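Local atomic coordinates of bifunctional sugar-1-phosphate nucleotidylyltransferase/acetyltransferase (Sulfolobus tokodaii, PDB entry 5Z0A), a protein that makes UDP-N-acetylglucosamine and UDP-N-acetylgalactosamine, joining sugar-1-phosphate nucleotidylyltransferase and amino-sugar-phosphate acetyltransferase activities in one chain that assembles as a homotrimer. Residues A[95-100]-A[159-164]; A[105-110]-A[200-205]. The protein carries 1 engineered substitution. All blocks are in the same frame, centred on the assembly; numbering follows the deposited sequence.

Contact 1: residues A[95-100]-A[159-164]; sequences IINGDL and GIYKLN. Engineered in segment 95-100: Asn97 (natural residue Tyr).
At the edge of the Tyr161 ring, near its plane, stands OD1 of Asn97, an engineered residue (Tyr in nature); this buried oxygen has no hydrogen-bond partner in the model. Gly159 C, from the ring's own segment, lies 3.8 Å above one face, offset toward the rim. Ile95 CG2 touches ring atom CD1, and helix 184-194 adds Leu184 and Ile188 against the ring. This is an antiparallel strand pair in the central mixed sheet of the nucleotidylyltransferase (GT-A) fold. Position 97 belongs to the N-acetylglucosamine 1-phosphate site, as does Asn157, whose ND2 is hydrogen-bonded to the Tyr161 hydroxyl. Ile95 and Tyr161 form a hydrogen-bonded pair: Ile95 N gives a nearly straight bond (170°) to Tyr161 O, and Tyr161 N returns one to Ile95 O. A third bond, Asn97 N to Gly159 O at 2.9 Å, carries the pairing to the type I turn Asn97 to Leu100. On the Tyr161 side of the sheet, Ile95 CD1 meets Leu163 CD1 roughly at right angles. On the other side Ile96 and Ile160 lie side by side, CG2 against CG2. Asn97 CG sits anti to its carbonyl carbon (chi1 -74°), which brings ND2 within 3.7 Å of Gly159 CA. Leu100 CD1 lies 3.8 Å from Ile160 CG1.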
loop_
_atom_site.group_PDB
_atom_site.type_symbol
_atom_site.label_atom_id
_atom_site.label_comp_id
_atom_site.label_asym_id
_atom_site.label_seq_id
_atom_site.Cartn_x
_atom_site.Cartn_y
_atom_site.Cartn_z
ATOM N N ILE A 95 21.159 46.236 0.160
ATOM C CA ILE A 95 21.754 44.976 -0.100
ATOM C C ILE A 95 20.964 43.941 0.686
ATOM O O ILE A 95 20.781 44.086 1.884
ATOM C CB ILE A 95 23.203 44.975 0.352
ATOM C CG1 ILE A 95 23.984 46.026 -0.465
ATOM C CG2 ILE A 95 23.831 43.596 0.172
ATOM C CD1 ILE A 95 25.313 46.369 0.173
ATOM N N ILE A 96 20.507 42.885 0.023
ATOM C CA ILE A 96 19.876 41.764 0.751
ATOM C C ILE A 96 20.483 40.398 0.413
ATOM O O ILE A 96 20.775 40.110 -0.758
ATOM C CB ILE A 96 18.347 41.749 0.539
ATOM C CG1 ILE A 96 17.971 41.442 -0.875
ATOM C CG2 ILE A 96 17.701 43.098 0.894
ATOM C CD1 ILE A 96 16.574 40.876 -0.929
ATOM N N ASN A 97 20.661 39.545 1.414
ATOM C CA ASN A 97 21.076 38.166 1.134
ATOM C C ASN A 97 19.983 37.406 0.407
ATOM O O ASN A 97 18.800 37.501 0.778
ATOM C CB ASN A 97 21.385 37.392 2.392
ATOM C CG ASN A 97 22.676 37.796 3.009
ATOM O OD1 ASN A 97 23.466 38.521 2.420
ATOM N ND2 ASN A 97 22.911 37.322 4.231
ATOM N N GLY A 98 20.371 36.669 -0.633
ATOM C CA GLY A 98 19.393 35.978 -1.520
ATOM C C GLY A 98 18.837 34.693 -0.939
ATOM O O GLY A 98 17.974 34.105 -1.532
ATOM N N ASP A 99 19.304 34.274 0.213
ATOM C CA ASP A 99 18.719 33.138 0.923
ATOM C C ASP A 99 17.510 33.480 1.872
ATOM O O ASP A 99 16.968 32.592 2.465
ATOM C CB ASP A 99 19.799 32.317 1.640
ATOM C CG ASP A 99 20.490 33.066 2.696
ATOM O OD1 ASP A 99 20.015 34.165 3.016
ATOM O OD2 ASP A 99 21.532 32.570 3.199
ATOM N N LEU A 100 17.100 34.735 1.940
ATOM C CA LEU A 100 16.127 35.171 2.932
ATOM C C LEU A 100 14.718 35.215 2.415
ATOM O O LEU A 100 14.467 35.741 1.333
ATOM C CB LEU A 100 16.401 36.615 3.373
ATOM C CG LEU A 100 17.751 36.905 3.965
ATOM C CD1 LEU A 100 17.822 38.424 4.154
ATOM C CD2 LEU A 100 17.967 36.165 5.278
ATOM N N GLY A 159 20.665 40.069 7.514
ATOM C CA GLY A 159 21.127 40.024 6.097
ATOM C C GLY A 159 20.461 41.057 5.200
ATOM O O GLY A 159 20.326 40.841 4.000
ATOM N N ILE A 160 20.017 42.161 5.789
ATOM C CA ILE A 160 19.398 43.275 5.069
ATOM C C ILE A 160 20.169 44.542 5.492
ATOM O O ILE A 160 20.120 44.927 6.659
ATOM C CB ILE A 160 17.895 43.409 5.366
ATOM C CG1 ILE A 160 17.153 42.127 4.932
ATOM C CG2 ILE A 160 17.302 44.578 4.619
ATOM C CD1 ILE A 160 15.748 42.009 5.518
ATOM N N TYR A 161 20.843 45.166 4.518
ATOM C CA TYR A 161 21.702 46.319 4.742
ATOM C C TYR A 161 21.375 47.484 3.846
ATOM O O TYR A 161 21.091 47.300 2.644
ATOM C CB TYR A 161 23.147 45.936 4.477
ATOM C CG TYR A 161 23.546 44.542 4.929
ATOM C CD1 TYR A 161 23.602 43.490 4.040
ATOM C CD2 TYR A 161 23.920 44.285 6.241
ATOM C CE1 TYR A 161 24.022 42.218 4.441
ATOM C CE2 TYR A 161 24.357 43.041 6.634
ATOM C CZ TYR A 161 24.391 42.006 5.708
ATOM O OH TYR A 161 24.857 40.795 6.096
ATOM N N LYS A 162 21.532 48.698 4.379
ATOM C CA LYS A 162 21.592 49.913 3.546
ATOM C C LYS A 162 22.947 50.506 3.812
ATOM O O LYS A 162 23.213 51.040 4.907
ATOM C CB LYS A 162 20.457 50.889 3.907
ATOM C CG LYS A 162 20.133 51.913 2.850
ATOM C CD LYS A 162 21.125 53.067 2.717
ATOM C CE LYS A 162 21.343 53.847 3.997
ATOM N NZ LYS A 162 22.126 55.118 3.714
ATOM N N LEU A 163 23.834 50.336 2.832
ATOM C CA LEU A 163 25.232 50.701 3.012
ATOM C C LEU A 163 25.634 51.784 2.015
ATOM O O LEU A 163 25.137 51.838 0.864
ATOM C CB LEU A 163 26.145 49.494 2.873
ATOM C CG LEU A 163 25.895 48.313 3.804
ATOM C CD1 LEU A 163 26.857 47.168 3.523
ATOM C CD2 LEU A 163 26.035 48.736 5.249
ATOM N N ASN A 164 26.539 52.638 2.481
ATOM C CA ASN A 164 27.148 53.701 1.645
ATOM C C ASN A 164 28.408 53.169 0.946
ATOM O O ASN A 164 29.013 52.173 1.405
ATOM C CB ASN A 164 27.459 54.936 2.515
ATOM C CG ASN A 164 26.217 55.454 3.261
ATOM O OD1 ASN A 164 25.091 55.323 2.779
ATOM N ND2 ASN A 164 26.428 56.051 4.428
#

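Contact 2: residues A[105-110]-A[200-205]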
loop_
_atom_site.group_PDB
_atom_site.type_symbol
_atom_site.label_atom_id
_atom_site.label_comp_id
_atom_site.label_asym_id
_atom_site.label_seq_id
_atom_site.Cartn_x
_atom_site.Cartn_y
_atom_site.Cartn_z
ATOM N N GLU A 105 7.996 44.459 4.347
ATOM C CA GLU A 105 8.767 45.391 3.543
ATOM C C GLU A 105 9.034 46.745 4.249
ATOM O O GLU A 105 9.893 47.521 3.780
ATOM C CB GLU A 105 8.072 45.624 2.204
ATOM C CG GLU A 105 6.954 46.684 2.133
ATOM C CD GLU A 105 5.643 46.244 2.783
ATOM O OE1 GLU A 105 5.585 45.176 3.447
ATOM O OE2 GLU A 105 4.647 46.973 2.623
ATOM N N LYS A 106 8.299 47.076 5.321
ATOM C CA LYS A 106 8.329 48.486 5.793
ATOM C C LYS A 106 9.630 48.862 6.476
ATOM O O LYS A 106 10.084 49.974 6.347
ATOM C CB LYS A 106 7.167 48.819 6.660
ATOM C CG LYS A 106 5.814 48.872 5.954
ATOM C CD LYS A 106 5.294 50.286 5.818
ATOM C CE LYS A 106 3.787 50.399 5.918
ATOM N NZ LYS A 106 3.144 49.569 4.905
ATOM N N GLU A 107 10.270 47.918 7.121
ATOM C CA GLU A 107 11.609 48.162 7.675
ATOM C C GLU A 107 12.597 48.523 6.582
ATOM O O GLU A 107 13.439 49.440 6.743
ATOM C CB GLU A 107 12.135 46.945 8.462
ATOM C CG GLU A 107 11.305 46.556 9.668
ATOM C CD GLU A 107 10.076 45.709 9.380
ATOM O OE1 GLU A 107 9.373 45.357 10.353
ATOM O OE2 GLU A 107 9.834 45.329 8.188
ATOM N N ILE A 108 12.489 47.834 5.447
ATOM C CA ILE A 108 13.289 48.166 4.272
ATOM C C ILE A 108 12.916 49.570 3.767
ATOM O O ILE A 108 13.798 50.336 3.407
ATOM C CB ILE A 108 13.150 47.109 3.151
ATOM C CG1 ILE A 108 13.917 45.819 3.549
ATOM C CG2 ILE A 108 13.661 47.639 1.798
ATOM C CD1 ILE A 108 13.557 44.642 2.686
ATOM N N CYS A 109 11.614 49.868 3.631
ATOM C CA CYS A 109 11.207 51.167 3.147
ATOM C C CYS A 109 11.801 52.286 4.057
ATOM O O CYS A 109 12.194 53.365 3.566
ATOM C CB CYS A 109 9.678 51.322 3.065
ATOM S SG CYS A 109 8.743 50.216 1.989
ATOM N N ASN A 110 11.855 52.045 5.359
ATOM C CA ASN A 110 12.436 53.030 6.298
ATOM C C ASN A 110 13.950 53.218 6.085
ATOM O O ASN A 110 14.485 54.331 5.981
ATOM C CB ASN A 110 12.185 52.557 7.728
ATOM C CG ASN A 110 12.694 53.546 8.774
ATOM O OD1 ASN A 110 12.024 54.545 9.057
ATOM N ND2 ASN A 110 13.872 53.300 9.308
ATOM N N ILE A 200 17.874 48.543 12.957
ATOM C CA ILE A 200 16.409 48.532 12.994
ATOM C C ILE A 200 16.007 47.090 13.302
ATOM O O ILE A 200 16.376 46.173 12.545
ATOM C CB ILE A 200 15.802 48.963 11.634
ATOM C CG1 ILE A 200 16.241 50.375 11.208
ATOM C CG2 ILE A 200 14.295 48.781 11.602
ATOM C CD1 ILE A 200 16.296 51.413 12.262
ATOM N N GLU A 201 15.297 46.877 14.414
ATOM C CA GLU A 201 14.887 45.531 14.788
ATOM C C GLU A 201 13.597 45.137 14.016
ATOM O O GLU A 201 12.671 45.923 13.866
ATOM C CB GLU A 201 14.779 45.388 16.307
ATOM C CG GLU A 201 14.089 44.090 16.730
ATOM C CD GLU A 201 14.224 43.723 18.205
ATOM O OE1 GLU A 201 14.954 44.437 18.962
ATOM O OE2 GLU A 201 13.647 42.653 18.553
ATOM N N TYR A 202 13.596 43.919 13.501
ATOM C CA TYR A 202 12.569 43.420 12.621
ATOM C C TYR A 202 11.697 42.465 13.435
ATOM O O TYR A 202 12.204 41.508 13.994
ATOM C CB TYR A 202 13.254 42.677 11.460
ATOM C CG TYR A 202 12.341 42.062 10.454
ATOM C CD1 TYR A 202 12.039 42.724 9.262
ATOM C CD2 TYR A 202 11.806 40.809 10.666
ATOM C CE1 TYR A 202 11.239 42.120 8.306
ATOM C CE2 TYR A 202 11.050 40.183 9.715
ATOM C CZ TYR A 202 10.720 40.851 8.562
ATOM O OH TYR A 202 9.925 40.206 7.663
ATOM N N GLU A 203 10.390 42.706 13.470
ATOM C CA GLU A 203 9.484 41.932 14.336
ATOM C C GLU A 203 8.646 40.912 13.572
ATOM O O GLU A 203 7.946 40.128 14.180
ATOM C CB GLU A 203 8.563 42.863 15.126
ATOM C CG GLU A 203 9.269 43.869 16.081
ATOM C CD GLU A 203 9.886 43.236 17.303
ATOM O OE1 GLU A 203 9.545 42.086 17.646
ATOM O OE2 GLU A 203 10.701 43.892 17.962
ATOM N N GLY A 204 8.686 40.945 12.253
ATOM C CA GLY A 204 7.875 40.018 11.449
ATOM C C GLY A 204 8.454 38.638 11.317
ATOM O O GLY A 204 9.321 38.246 12.053
ATOM N N TYR A 205 8.002 37.926 10.297
ATOM C CA TYR A 205 8.530 36.641 10.003
ATOM C C TYR A 205 9.738 36.759 9.116
ATOM O O TYR A 205 9.762 37.476 8.108
ATOM C CB TYR A 205 7.460 35.773 9.342
ATOM C CG TYR A 205 7.962 34.382 8.985
ATOM C CD1 TYR A 205 8.192 33.424 9.974
ATOM C CD2 TYR A 205 8.219 34.042 7.664
ATOM C CE1 TYR A 205 8.685 32.153 9.633
ATOM C CE2 TYR A 205 8.690 32.785 7.325
ATOM C CZ TYR A 205 8.942 31.867 8.281
ATOM O OH TYR A 205 9.344 30.647 7.851
HETATM O O HOH W 1 9.640 45.598 13.116
#
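Glu107 of helix 106-111 meets Tyr202 of residues 200-205, on edge strand 197-202, in van der Waals contact. Glu107 reaches across with CG anti to its carbonyl carbon and the chain bent at chi2 (82°), which lays the carboxylate beside the Tyr202 ring. The two side chains cross at about a right angle, their flat groups inclined by 44°; Glu107 OE2 stands 3.5 Å from Tyr202 CE1, and Glu107 CD 3.6 Å from Tyr202 CD1. Further back, Glu107 CG rests on Ile200 CG2 at 4.2 Å, and Asn110 ND2 touches Ile200 CG1 at the margin.

Polar linkage runs through water. No direct hydrogen bond joins the two segments, but one water donates to Glu107 OE1 (2.8 Å) and to Glu201 O (3.1 Å) while accepting from Glu203 N (3.0 Å). An alanine in place of Glu107 would probably leave that water without its helix-side acceptor and open a gap beside the Tyr202 ring.

Hydroxyl bonds fix the far end of the ring: Tyr202 OH donates to Tyr205 O, and is also hydrogen-bonded to Ser103 and Asn104, just ahead of the helix. Cys109 ties the helix to Cys44 through a disulfide. A short helix packed over the outer strands of the central sheet, with Ile120 of strand 117-123 also touching Glu107, is the layered alpha/beta arrangement of the nucleotidylyltransferase domain.

Both contacts reach the same mixed sheet, with centres 12 Å apart. Strand 117-123 separates strand 155-164 of contact 1 from edge strand 197-202 of contact 2. They touch directly where Ile160 CG2 meets Ile108 CG1 at 3.8 Å, the helix of contact 2 covering the sheet face that carries Ile96 and Ile160. Helix 184-194 packs on the other face, against Tyr161 and Leu163. The N-acetylglucosamine 1-phosphate site lies at the Asn97 end of contact 1: position 97, here an engineered asparagine, belongs to it, Asn157 lies about 3 Å from Tyr161 between side chains, and Thr80 about 4 Å from Asn97. Contact 2 stays further out, the Tyr202 side chain being about 10 Å from that of Asn157.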